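Long-range contacts in trichothecene 15-O-acetyltransferase TRI3 (Fusarium sporotrichioides, PDB 3FOT), which acetylates the 15-hydroxyl group of trichothecene intermediates on the biosynthetic route to T-2 toxin: residues Glu288-Arg299 / Val511-Leu519; Arg27-Ala38 / Asp99-Ser110. One frame throughout, in Å; residues are numbered along the deposited sequence.

Interaction 1 (Glu288-Arg299 / Val511-Leu519). Unlike the reference sequence in segment 288-299: Asp291 (reference Ala).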
loop_
_atom_site.group_PDB
_atom_site.type_symbol
_atom_site.label_atom_id
_atom_site.label_comp_id
_atom_site.label_asym_id
_atom_site.label_seq_id
_atom_site.Cartn_x
_atom_site.Cartn_y
_atom_site.Cartn_z
ATOM N N GLU A 288 14.770 -10.710 -16.379
ATOM C CA GLU A 288 15.530 -10.739 -15.127
ATOM C C GLU A 288 14.678 -11.256 -14.000
ATOM O O GLU A 288 15.139 -12.033 -13.162
ATOM C CB GLU A 288 15.994 -9.334 -14.774
ATOM C CG GLU A 288 17.148 -8.871 -15.597
ATOM C CD GLU A 288 17.373 -7.388 -15.527
ATOM O OE1 GLU A 288 16.544 -6.643 -14.934
ATOM O OE2 GLU A 288 18.408 -6.961 -16.082
ATOM N N SER A 289 13.431 -10.786 -13.948
ATOM C CA SER A 289 12.528 -11.204 -12.880
ATOM C C SER A 289 12.215 -12.684 -12.931
ATOM O O SER A 289 12.169 -13.362 -11.899
ATOM C CB SER A 289 11.251 -10.352 -12.894
ATOM O OG SER A 289 11.555 -8.953 -12.831
ATOM N N ILE A 290 12.008 -13.208 -14.137
ATOM C CA ILE A 290 11.698 -14.606 -14.292
ATOM C C ILE A 290 12.902 -15.464 -13.866
ATOM O O ILE A 290 12.743 -16.497 -13.199
ATOM C CB ILE A 290 11.278 -14.882 -15.773
ATOM C CG1 ILE A 290 9.851 -14.349 -15.985
ATOM C CG2 ILE A 290 11.377 -16.370 -16.101
ATOM C CD1 ILE A 290 9.451 -14.269 -17.450
ATOM N N ASP A 291 14.099 -14.995 -14.217
ATOM C CA ASP A 291 15.338 -15.702 -13.874
ATOM C C ASP A 291 15.537 -15.689 -12.352
ATOM O O ASP A 291 15.955 -16.693 -11.768
ATOM C CB ASP A 291 16.578 -15.074 -14.557
ATOM C CG ASP A 291 16.758 -15.503 -16.014
ATOM O OD1 ASP A 291 17.536 -14.845 -16.740
ATOM O OD2 ASP A 291 16.118 -16.476 -16.424
ATOM N N ILE A 292 15.239 -14.556 -11.717
ATOM C CA ILE A 292 15.367 -14.464 -10.239
ATOM C C ILE A 292 14.389 -15.412 -9.534
ATOM O O ILE A 292 14.756 -16.113 -8.596
ATOM C CB ILE A 292 15.242 -12.995 -9.727
ATOM C CG1 ILE A 292 16.449 -12.143 -10.175
ATOM C CG2 ILE A 292 15.203 -12.952 -8.177
ATOM C CD1 ILE A 292 16.232 -10.632 -10.047
ATOM N N VAL A 293 13.137 -15.424 -9.987
ATOM C CA VAL A 293 12.118 -16.321 -9.425
ATOM C C VAL A 293 12.508 -17.797 -9.637
ATOM O O VAL A 293 12.380 -18.621 -8.726
ATOM C CB VAL A 293 10.721 -16.014 -10.012
ATOM C CG1 VAL A 293 9.741 -17.098 -9.678
ATOM C CG2 VAL A 293 10.199 -14.678 -9.473
ATOM N N LYS A 294 13.039 -18.113 -10.816
ATOM C CA LYS A 294 13.515 -19.482 -11.083
ATOM C C LYS A 294 14.652 -19.873 -10.123
ATOM O O LYS A 294 14.696 -21.010 -9.603
ATOM C CB LYS A 294 13.987 -19.617 -12.538
ATOM C CG LYS A 294 14.429 -21.047 -12.874
ATOM C CD LYS A 294 14.900 -21.169 -14.320
ATOM C CE LYS A 294 16.286 -20.545 -14.537
ATOM N NZ LYS A 294 16.645 -20.642 -15.979
ATOM N N ALA A 295 15.572 -18.936 -9.892
ATOM C CA ALA A 295 16.720 -19.208 -9.016
ATOM C C ALA A 295 16.269 -19.438 -7.574
ATOM O O ALA A 295 16.811 -20.306 -6.877
ATOM C CB ALA A 295 17.761 -18.080 -9.102
ATOM N N VAL A 296 15.272 -18.674 -7.118
ATOM C CA VAL A 296 14.683 -18.918 -5.794
ATOM C C VAL A 296 14.080 -20.336 -5.708
ATOM O O VAL A 296 14.344 -21.081 -4.764
ATOM C CB VAL A 296 13.648 -17.826 -5.393
ATOM C CG1 VAL A 296 12.950 -18.183 -4.078
ATOM C CG2 VAL A 296 14.316 -16.450 -5.248
ATOM N N LYS A 297 13.284 -20.711 -6.698
ATOM C CA LYS A 297 12.643 -22.022 -6.688
ATOM C C LYS A 297 13.684 -23.146 -6.671
ATOM O O LYS A 297 13.542 -24.126 -5.921
ATOM C CB LYS A 297 11.726 -22.156 -7.900
ATOM C CG LYS A 297 11.034 -23.508 -8.001
ATOM C CD LYS A 297 9.910 -23.479 -9.050
ATOM C CE LYS A 297 10.458 -23.625 -10.467
ATOM N N THR A 298 14.724 -22.986 -7.481
ATOM C CA THR A 298 15.754 -24.009 -7.676
ATOM C C THR A 298 16.674 -24.071 -6.466
ATOM O O THR A 298 16.947 -25.154 -5.943
ATOM C CB THR A 298 16.558 -23.714 -8.947
ATOM O OG1 THR A 298 15.696 -23.839 -10.100
ATOM C CG2 THR A 298 17.775 -24.637 -9.091
ATOM N N ARG A 299 17.155 -22.911 -6.022
ATOM C CA ARG A 299 18.162 -22.893 -4.959
ATOM C C ARG A 299 17.516 -23.169 -3.618
ATOM O O ARG A 299 18.118 -23.836 -2.767
ATOM C CB ARG A 299 18.939 -21.576 -4.907
ATOM C CG ARG A 299 19.770 -21.248 -6.129
ATOM C CD ARG A 299 20.651 -20.032 -5.829
ATOM N NE ARG A 299 21.382 -19.496 -6.972
ATOM C CZ ARG A 299 22.450 -20.059 -7.531
ATOM N NH1 ARG A 299 22.924 -21.227 -7.082
ATOM N NH2 ARG A 299 23.026 -19.468 -8.569
ATOM N N VAL A 511 19.660 -4.418 -5.914
ATOM C CA VAL A 511 19.377 -5.047 -7.225
ATOM C C VAL A 511 20.528 -5.959 -7.675
ATOM O O VAL A 511 20.299 -7.084 -8.151
ATOM C CB VAL A 511 19.052 -3.980 -8.306
ATOM C CG1 VAL A 511 18.990 -4.612 -9.696
ATOM C CG2 VAL A 511 17.714 -3.286 -7.999
ATOM N N GLU A 512 21.759 -5.461 -7.534
ATOM C CA GLU A 512 22.935 -6.247 -7.879
ATOM C C GLU A 512 22.994 -7.582 -7.121
ATOM O O GLU A 512 23.295 -8.627 -7.715
ATOM C CB GLU A 512 24.210 -5.428 -7.674
ATOM C CG GLU A 512 25.438 -6.083 -8.302
ATOM C CD GLU A 512 26.711 -5.255 -8.171
ATOM O OE1 GLU A 512 26.627 -4.085 -7.712
ATOM O OE2 GLU A 512 27.792 -5.789 -8.528
ATOM N N PHE A 513 22.727 -7.566 -5.812
ATOM C CA PHE A 513 22.709 -8.834 -5.064
ATOM C C PHE A 513 21.597 -9.779 -5.522
ATOM O O PHE A 513 21.814 -10.979 -5.635
ATOM C CB PHE A 513 22.596 -8.611 -3.555
ATOM C CG PHE A 513 23.869 -8.149 -2.899
ATOM C CD1 PHE A 513 25.057 -8.892 -3.020
ATOM C CD2 PHE A 513 23.868 -6.989 -2.106
ATOM C CE1 PHE A 513 26.238 -8.488 -2.371
ATOM C CE2 PHE A 513 25.055 -6.568 -1.458
ATOM C CZ PHE A 513 26.237 -7.317 -1.602
ATOM N N MET A 514 20.399 -9.242 -5.765
ATOM C CA MET A 514 19.321 -10.070 -6.320
ATOM C C MET A 514 19.745 -10.743 -7.627
ATOM O O MET A 514 19.509 -11.956 -7.842
ATOM C CB MET A 514 18.061 -9.215 -6.517
ATOM C CG MET A 514 17.428 -8.832 -5.168
ATOM S SD MET A 514 16.054 -7.712 -5.421
ATOM C CE MET A 514 14.810 -8.830 -6.104
ATOM N N LEU A 515 20.371 -9.969 -8.501
ATOM C CA LEU A 515 20.776 -10.473 -9.803
ATOM C C LEU A 515 21.862 -11.525 -9.662
ATOM O O LEU A 515 21.918 -12.493 -10.435
ATOM C CB LEU A 515 21.215 -9.324 -10.722
ATOM C CG LEU A 515 20.053 -8.447 -11.203
ATOM C CD1 LEU A 515 20.623 -7.188 -11.862
ATOM C CD2 LEU A 515 19.108 -9.226 -12.157
ATOM N N ALA A 516 22.681 -11.361 -8.634
ATOM C CA ALA A 516 23.759 -12.306 -8.354
ATOM C C ALA A 516 23.241 -13.694 -7.980
ATOM O O ALA A 516 23.974 -14.668 -8.048
ATOM C CB ALA A 516 24.704 -11.736 -7.249
ATOM N N PHE A 517 21.975 -13.783 -7.591
ATOM C CA PHE A 517 21.397 -15.046 -7.166
ATOM C C PHE A 517 21.022 -15.909 -8.363
ATOM O O PHE A 517 20.733 -17.097 -8.196
ATOM C CB PHE A 517 20.138 -14.775 -6.343
ATOM C CG PHE A 517 19.788 -15.844 -5.380
ATOM C CD1 PHE A 517 20.637 -16.120 -4.303
ATOM C CD2 PHE A 517 18.569 -16.531 -5.479
ATOM C CE1 PHE A 517 20.295 -17.085 -3.353
ATOM C CE2 PHE A 517 18.208 -17.490 -4.538
ATOM C CZ PHE A 517 19.082 -17.774 -3.455
ATOM N N ARG A 518 21.000 -15.310 -9.560
ATOM C CA ARG A 518 20.544 -16.008 -10.761
ATOM C C ARG A 518 21.399 -17.246 -10.996
ATOM O O ARG A 518 22.583 -17.271 -10.641
ATOM C CB ARG A 518 20.566 -15.092 -11.990
ATOM C CG ARG A 518 19.454 -14.064 -11.983
ATOM C CD ARG A 518 19.593 -13.158 -13.176
ATOM N NE ARG A 518 20.823 -12.374 -13.072
ATOM C CZ ARG A 518 21.280 -11.558 -14.016
ATOM N NH1 ARG A 518 20.615 -11.412 -15.153
ATOM N NH2 ARG A 518 22.411 -10.896 -13.831
ATOM N N LEU A 519 20.782 -18.279 -11.554
ATOM C CA LEU A 519 21.500 -19.505 -11.858
ATOM C C LEU A 519 22.507 -19.269 -12.963
ATOM O O LEU A 519 22.278 -18.455 -13.868
ATOM C CB LEU A 519 20.513 -20.601 -12.261
ATOM C CG LEU A 519 19.509 -20.976 -11.184
ATOM C CD1 LEU A 519 18.498 -21.963 -11.763
ATOM C CD2 LEU A 519 20.236 -21.549 -9.991
ATOM O OXT LEU A 519 23.569 -19.906 -12.981
HETATM O O HOH W 1 18.345 -12.538 -16.436
HETATM O O HOH W 2 18.263 -17.970 -12.723
#
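Arg299 rises over the face of Phe517 and reaches the backbone of the chain end. Its CD sits 3.7 Å from the ring centroid, in a CH-pi contact. The extended chain climbs from the ring face, and the guanidinium stands above it, its plane turned 65° from the ring; any cation-pi attraction is weak at this distance. NE gives Phe517 O a nearly straight bond of 2.8 Å (171°) in the guanidinium plane. NH2 donates to Arg518 O at 3.1 Å, meeting that oxygen from above its carbonyl plane. Leu519 CD2 lies over the centre of one guanidinium face, 3.6 Å from Arg299 CZ. Together these contacts probably fix its rotation.

Ala295 offers only a methyl, and the backbone comes close to it: CB is 3.3 Å from Phe517 O. Leu519 CD1 lies against Thr298 and Lys294 CE. At the other end, Ile292 CD1 meets Leu515 CD2 at 3.8 Å. One water bridges Asp291 OD1 and Arg518 NH1; another bridges Asp291 O and Leu519 N. Asp291 differs from the reference sequence.

Arg518 bends back at chi3, and its NE bonds to Leu515 O. Further out, Lys379 donates to Arg518 O and Ala516 O, and helix 306-321 touches Ile292 and Met514. The axes of 288-299 and 511-516 cross at 59°, 10.0 Å apart at their closest: helix-helix packing, with the C-terminal tail laid along helix 286-299.

Interaction 2 (Arg27-Ala38 / Asp99-Ser110)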
loop_
_atom_site.group_PDB
_atom_site.type_symbol
_atom_site.label_atom_id
_atom_site.label_comp_id
_atom_site.label_asym_id
_atom_site.label_seq_id
_atom_site.Cartn_x
_atom_site.Cartn_y
_atom_site.Cartn_z
ATOM N N ARG A 27 -28.804 6.127 8.127
ATOM C CA ARG A 27 -28.008 6.464 6.927
ATOM C C ARG A 27 -26.550 6.849 7.216
ATOM O O ARG A 27 -25.726 6.837 6.302
ATOM C CB ARG A 27 -28.702 7.552 6.085
ATOM C CG ARG A 27 -30.068 7.103 5.521
ATOM C CD ARG A 27 -30.739 8.228 4.720
ATOM N NE ARG A 27 -30.008 8.488 3.481
ATOM C CZ ARG A 27 -30.131 7.797 2.343
ATOM N NH1 ARG A 27 -30.976 6.768 2.230
ATOM N NH2 ARG A 27 -29.400 8.148 1.297
ATOM N N GLN A 28 -26.237 7.188 8.474
ATOM C CA GLN A 28 -24.852 7.466 8.886
ATOM C C GLN A 28 -24.383 6.472 9.953
ATOM O O GLN A 28 -25.081 6.237 10.942
ATOM C CB GLN A 28 -24.694 8.895 9.427
ATOM C CG GLN A 28 -23.226 9.309 9.629
ATOM C CD GLN A 28 -23.065 10.743 10.158
ATOM O OE1 GLN A 28 -23.196 10.984 11.352
ATOM N NE2 GLN A 28 -22.744 11.681 9.269
ATOM N N VAL A 29 -23.202 5.890 9.736
ATOM C CA VAL A 29 -22.600 4.959 10.708
ATOM C C VAL A 29 -21.168 5.428 10.970
ATOM O O VAL A 29 -20.556 6.076 10.108
ATOM C CB VAL A 29 -22.610 3.470 10.245
ATOM C CG1 VAL A 29 -24.027 2.881 10.301
ATOM C CG2 VAL A 29 -22.013 3.292 8.827
ATOM N N GLN A 30 -20.649 5.128 12.158
ATOM C CA GLN A 30 -19.286 5.463 12.473
ATOM C C GLN A 30 -18.619 4.345 13.268
ATOM O O GLN A 30 -19.300 3.526 13.909
ATOM C CB GLN A 30 -19.187 6.801 13.212
ATOM C CG GLN A 30 -19.682 6.781 14.653
ATOM C CD GLN A 30 -19.610 8.162 15.318
ATOM O OE1 GLN A 30 -19.451 9.188 14.659
ATOM N NE2 GLN A 30 -19.743 8.172 16.630
ATOM N N ARG A 31 -17.298 4.304 13.207
ATOM C CA ARG A 31 -16.548 3.397 14.088
ATOM C C ARG A 31 -15.215 3.984 14.504
ATOM O O ARG A 31 -14.581 4.749 13.742
ATOM C CB ARG A 31 -16.363 2.014 13.456
ATOM C CG ARG A 31 -15.411 1.999 12.276
ATOM C CD ARG A 31 -15.334 0.596 11.649
ATOM N NE ARG A 31 -14.514 0.627 10.429
ATOM C CZ ARG A 31 -13.180 0.549 10.415
ATOM N NH1 ARG A 31 -12.532 0.587 9.253
ATOM N NH2 ARG A 31 -12.494 0.464 11.562
ATOM N N ARG A 32 -14.787 3.630 15.720
ATOM C CA ARG A 32 -13.439 3.955 16.171
ATOM C C ARG A 32 -12.456 3.058 15.419
ATOM O O ARG A 32 -12.630 1.842 15.366
ATOM C CB ARG A 32 -13.303 3.773 17.685
ATOM C CG ARG A 32 -11.939 4.164 18.236
ATOM C CD ARG A 32 -11.709 5.667 18.264
ATOM N NE ARG A 32 -12.773 6.374 18.990
ATOM C CZ ARG A 32 -12.728 7.655 19.338
ATOM N NH1 ARG A 32 -11.682 8.423 19.029
ATOM N NH2 ARG A 32 -13.749 8.174 20.007
ATOM N N CYS A 33 -11.431 3.660 14.819
ATOM C CA CYS A 33 -10.492 2.878 14.033
ATOM C C CYS A 33 -9.608 2.026 14.958
ATOM O O CYS A 33 -9.578 2.260 16.187
ATOM C CB CYS A 33 -9.674 3.789 13.100
ATOM S SG CYS A 33 -8.219 4.531 13.838
ATOM N N VAL A 34 -8.926 1.029 14.376
ATOM C CA VAL A 34 -8.244 -0.008 15.176
ATOM C C VAL A 34 -6.963 -0.458 14.497
ATOM O O VAL A 34 -6.875 -0.455 13.266
ATOM C CB VAL A 34 -9.183 -1.232 15.460
ATOM C CG1 VAL A 34 -9.620 -1.958 14.167
ATOM C CG2 VAL A 34 -8.511 -2.239 16.440
ATOM N N GLY A 35 -5.956 -0.794 15.303
ATOM C CA GLY A 35 -4.748 -1.396 14.770
ATOM C C GLY A 35 -4.013 -0.434 13.866
ATOM O O GLY A 35 -3.818 0.729 14.216
ATOM N N ALA A 36 -3.571 -0.935 12.711
ATOM C CA ALA A 36 -2.775 -0.111 11.786
ATOM C C ALA A 36 -3.513 1.150 11.343
ATOM O O ALA A 36 -2.873 2.174 11.011
ATOM C CB ALA A 36 -2.334 -0.923 10.586
ATOM N N GLU A 37 -4.841 1.117 11.367
ATOM C CA GLU A 37 -5.615 2.355 11.093
ATOM C C GLU A 37 -5.226 3.496 12.011
ATOM O O GLU A 37 -5.114 4.624 11.570
ATOM C CB GLU A 37 -7.124 2.084 11.211
ATOM C CG GLU A 37 -7.679 1.165 10.132
ATOM C CD GLU A 37 -9.127 0.754 10.386
ATOM O OE1 GLU A 37 -9.597 0.908 11.543
ATOM O OE2 GLU A 37 -9.771 0.245 9.446
ATOM N N ALA A 38 -5.025 3.193 13.291
ATOM C CA ALA A 38 -4.723 4.203 14.300
ATOM C C ALA A 38 -3.368 4.857 14.037
ATOM O O ALA A 38 -3.172 6.027 14.359
ATOM C CB ALA A 38 -4.785 3.578 15.692
ATOM N N ASP A 99 -11.593 13.025 17.963
ATOM C CA ASP A 99 -11.736 13.741 19.241
ATOM C C ASP A 99 -10.376 13.834 19.910
ATOM O O ASP A 99 -9.352 13.976 19.233
ATOM C CB ASP A 99 -12.810 13.108 20.130
ATOM C CG ASP A 99 -12.600 11.629 20.361
ATOM O OD1 ASP A 99 -11.450 11.122 20.283
ATOM O OD2 ASP A 99 -13.599 10.971 20.645
ATOM N N ASP A 100 -10.331 13.746 21.235
ATOM C CA ASP A 100 -9.057 13.931 21.913
ATOM C C ASP A 100 -8.232 12.646 22.010
ATOM O O ASP A 100 -7.042 12.689 22.362
ATOM C CB ASP A 100 -9.282 14.595 23.271
ATOM C CG ASP A 100 -9.881 15.992 23.128
ATOM O OD1 ASP A 100 -9.382 16.799 22.306
ATOM O OD2 ASP A 100 -10.860 16.288 23.820
ATOM N N GLU A 101 -8.846 11.521 21.659
ATOM C CA GLU A 101 -8.157 10.233 21.682
ATOM C C GLU A 101 -7.217 10.107 20.490
ATOM O O GLU A 101 -7.334 10.835 19.504
ATOM C CB GLU A 101 -9.144 9.080 21.690
ATOM C CG GLU A 101 -10.180 9.136 22.820
ATOM C CD GLU A 101 -10.984 7.854 22.939
ATOM O OE1 GLU A 101 -10.553 6.814 22.379
ATOM O OE2 GLU A 101 -12.045 7.884 23.608
ATOM N N VAL A 102 -6.261 9.198 20.614
ATOM C CA VAL A 102 -5.345 8.894 19.518
ATOM C C VAL A 102 -6.035 8.289 18.263
ATOM O O VAL A 102 -5.794 8.773 17.143
ATOM C CB VAL A 102 -4.188 7.989 20.021
ATOM C CG1 VAL A 102 -3.485 7.286 18.868
ATOM C CG2 VAL A 102 -3.193 8.812 20.857
ATOM N N PRO A 103 -6.848 7.222 18.437
ATOM C CA PRO A 103 -7.505 6.637 17.265
ATOM C C PRO A 103 -8.551 7.531 16.590
ATOM O O PRO A 103 -9.423 8.133 17.244
ATOM C CB PRO A 103 -8.086 5.307 17.782
ATOM C CG PRO A 103 -8.136 5.467 19.284
ATOM C CD PRO A 103 -7.110 6.437 19.670
ATOM N N ALA A 104 -8.382 7.658 15.276
ATOM C CA ALA A 104 -9.319 8.362 14.409
ATOM C C ALA A 104 -10.702 7.732 14.436
ATOM O O ALA A 104 -10.868 6.559 14.789
ATOM C CB ALA A 104 -8.801 8.327 12.982
ATOM N N ILE A 105 -11.699 8.507 14.007
ATOM C CA ILE A 105 -13.053 7.985 13.874
ATOM C C ILE A 105 -13.400 7.929 12.389
ATOM O O ILE A 105 -13.181 8.879 11.668
ATOM C CB ILE A 105 -14.076 8.871 14.622
ATOM C CG1 ILE A 105 -13.721 8.957 16.114
ATOM C CG2 ILE A 105 -15.518 8.364 14.394
ATOM C CD1 ILE A 105 -14.413 10.161 16.824
ATOM N N ILE A 106 -13.891 6.788 11.944
ATOM C CA ILE A 106 -14.242 6.613 10.533
ATOM C C ILE A 106 -15.755 6.677 10.388
ATOM O O ILE A 106 -16.490 5.921 11.043
ATOM C CB ILE A 106 -13.749 5.242 9.983
ATOM C CG1 ILE A 106 -12.210 5.219 9.969
ATOM C CG2 ILE A 106 -14.362 4.942 8.589
ATOM C CD1 ILE A 106 -11.563 3.860 9.701
ATOM N N THR A 107 -16.220 7.558 9.510
ATOM C CA THR A 107 -17.669 7.712 9.329
ATOM C C THR A 107 -18.061 7.377 7.887
ATOM O O THR A 107 -17.323 7.713 6.958
ATOM C CB THR A 107 -18.092 9.144 9.693
ATOM O OG1 THR A 107 -17.862 9.362 11.093
ATOM C CG2 THR A 107 -19.567 9.384 9.388
ATOM N N TYR A 108 -19.204 6.710 7.714
ATOM C CA TYR A 108 -19.807 6.580 6.397
ATOM C C TYR A 108 -21.251 7.092 6.423
ATOM O O TYR A 108 -22.023 6.733 7.327
ATOM C CB TYR A 108 -19.790 5.132 5.863
ATOM C CG TYR A 108 -20.412 5.111 4.483
ATOM C CD1 TYR A 108 -19.693 5.602 3.388
ATOM C CD2 TYR A 108 -21.744 4.703 4.293
ATOM C CE1 TYR A 108 -20.259 5.676 2.121
ATOM C CE2 TYR A 108 -22.332 4.760 3.016
ATOM C CZ TYR A 108 -21.572 5.251 1.942
ATOM O OH TYR A 108 -22.126 5.323 0.689
ATOM N N GLU A 109 -21.612 7.902 5.433
ATOM C CA GLU A 109 -23.005 8.345 5.288
ATOM C C GLU A 109 -23.469 8.135 3.842
ATOM O O GLU A 109 -22.792 8.538 2.893
ATOM C CB GLU A 109 -23.154 9.809 5.715
ATOM C CG GLU A 109 -24.571 10.382 5.560
ATOM C CD GLU A 109 -24.656 11.863 5.904
ATOM O OE1 GLU A 109 -23.633 12.588 5.845
ATOM O OE2 GLU A 109 -25.771 12.308 6.237
ATOM N N SER A 110 -24.610 7.475 3.680
ATOM C CA SER A 110 -25.214 7.351 2.338
ATOM C C SER A 110 -25.507 8.720 1.743
ATOM O O SER A 110 -25.850 9.647 2.479
ATOM C CB SER A 110 -26.521 6.589 2.413
ATOM O OG SER A 110 -26.299 5.233 2.527
HETATM O O HOH W 3 -27.869 10.860 3.949
HETATM O O HOH W 4 -5.533 7.467 14.785
#
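Val29 and Tyr108 form a hydrogen-bonded pair in an antiparallel beta ladder, as do Arg31 and Ile106. Strands 28-32 and 105-109 are the inner pair of a four-stranded sheet, flanked by 20-21 and 95-97. Side chains alternate between its two faces.

On the face of Val29 and Tyr108, Ile106 is the main bump. Its CD1 fills a hollow between Arg31, Glu37 and Cys33. It lies over one face of the Arg31 guanidinium, offset toward the rim, 3.4 Å from Arg31 NH1. Glu37 grips the guanidinium edge in a two-bond, end-on salt bridge. Glu37 OE1 also takes a bond from Val34 N, so one carboxylate links strand, loop and helix start.

On the other face, Thr107 CG2 packs against Gln28 CG. Thr107 and Gln30 lie side by side. Past the ladder, Pro103 fits between Arg32 CD and Ala38, with Cys33 SG 4.0 Å from Pro103 CB.

The Arg32 chain bends at chi2 (73°) and chi3 (54°), which curls its guanidinium back over Ile105. Ile105 CG1 covers the centre of one face. The Glu101 carboxylate stacks almost parallel (5°) on the opposite face, a long salt bridge with no N-H aimed at it. At the edge, Asp99 is held in a two-nitrogen, end-on salt bridge: Arg32 NH2 donates to Asp99 OD2 at 2.9 Å, while NH1 serves both Asp99 OD1 at 3.0 Å and Pro103 O at 2.9 Å.

In the fold
The chain's centre lies between the two contacts. Their centres are about 44 Å apart, and their nearest atoms are about 25 Å apart. Both segments of interaction 2 come earlier in the sequence than those of interaction 1. Interaction 2 lies near the substrate site. The side chain of Ala38 is about 6 Å from that of His414, which binds 15-deacetylcalonectrin. Ala36 touches His414 directly, and Asn415 bonds to Gly35 N, so helix 406-423 joins this contact to the site. Interaction 1 lies far from this site. It holds the C-terminal end of the chain.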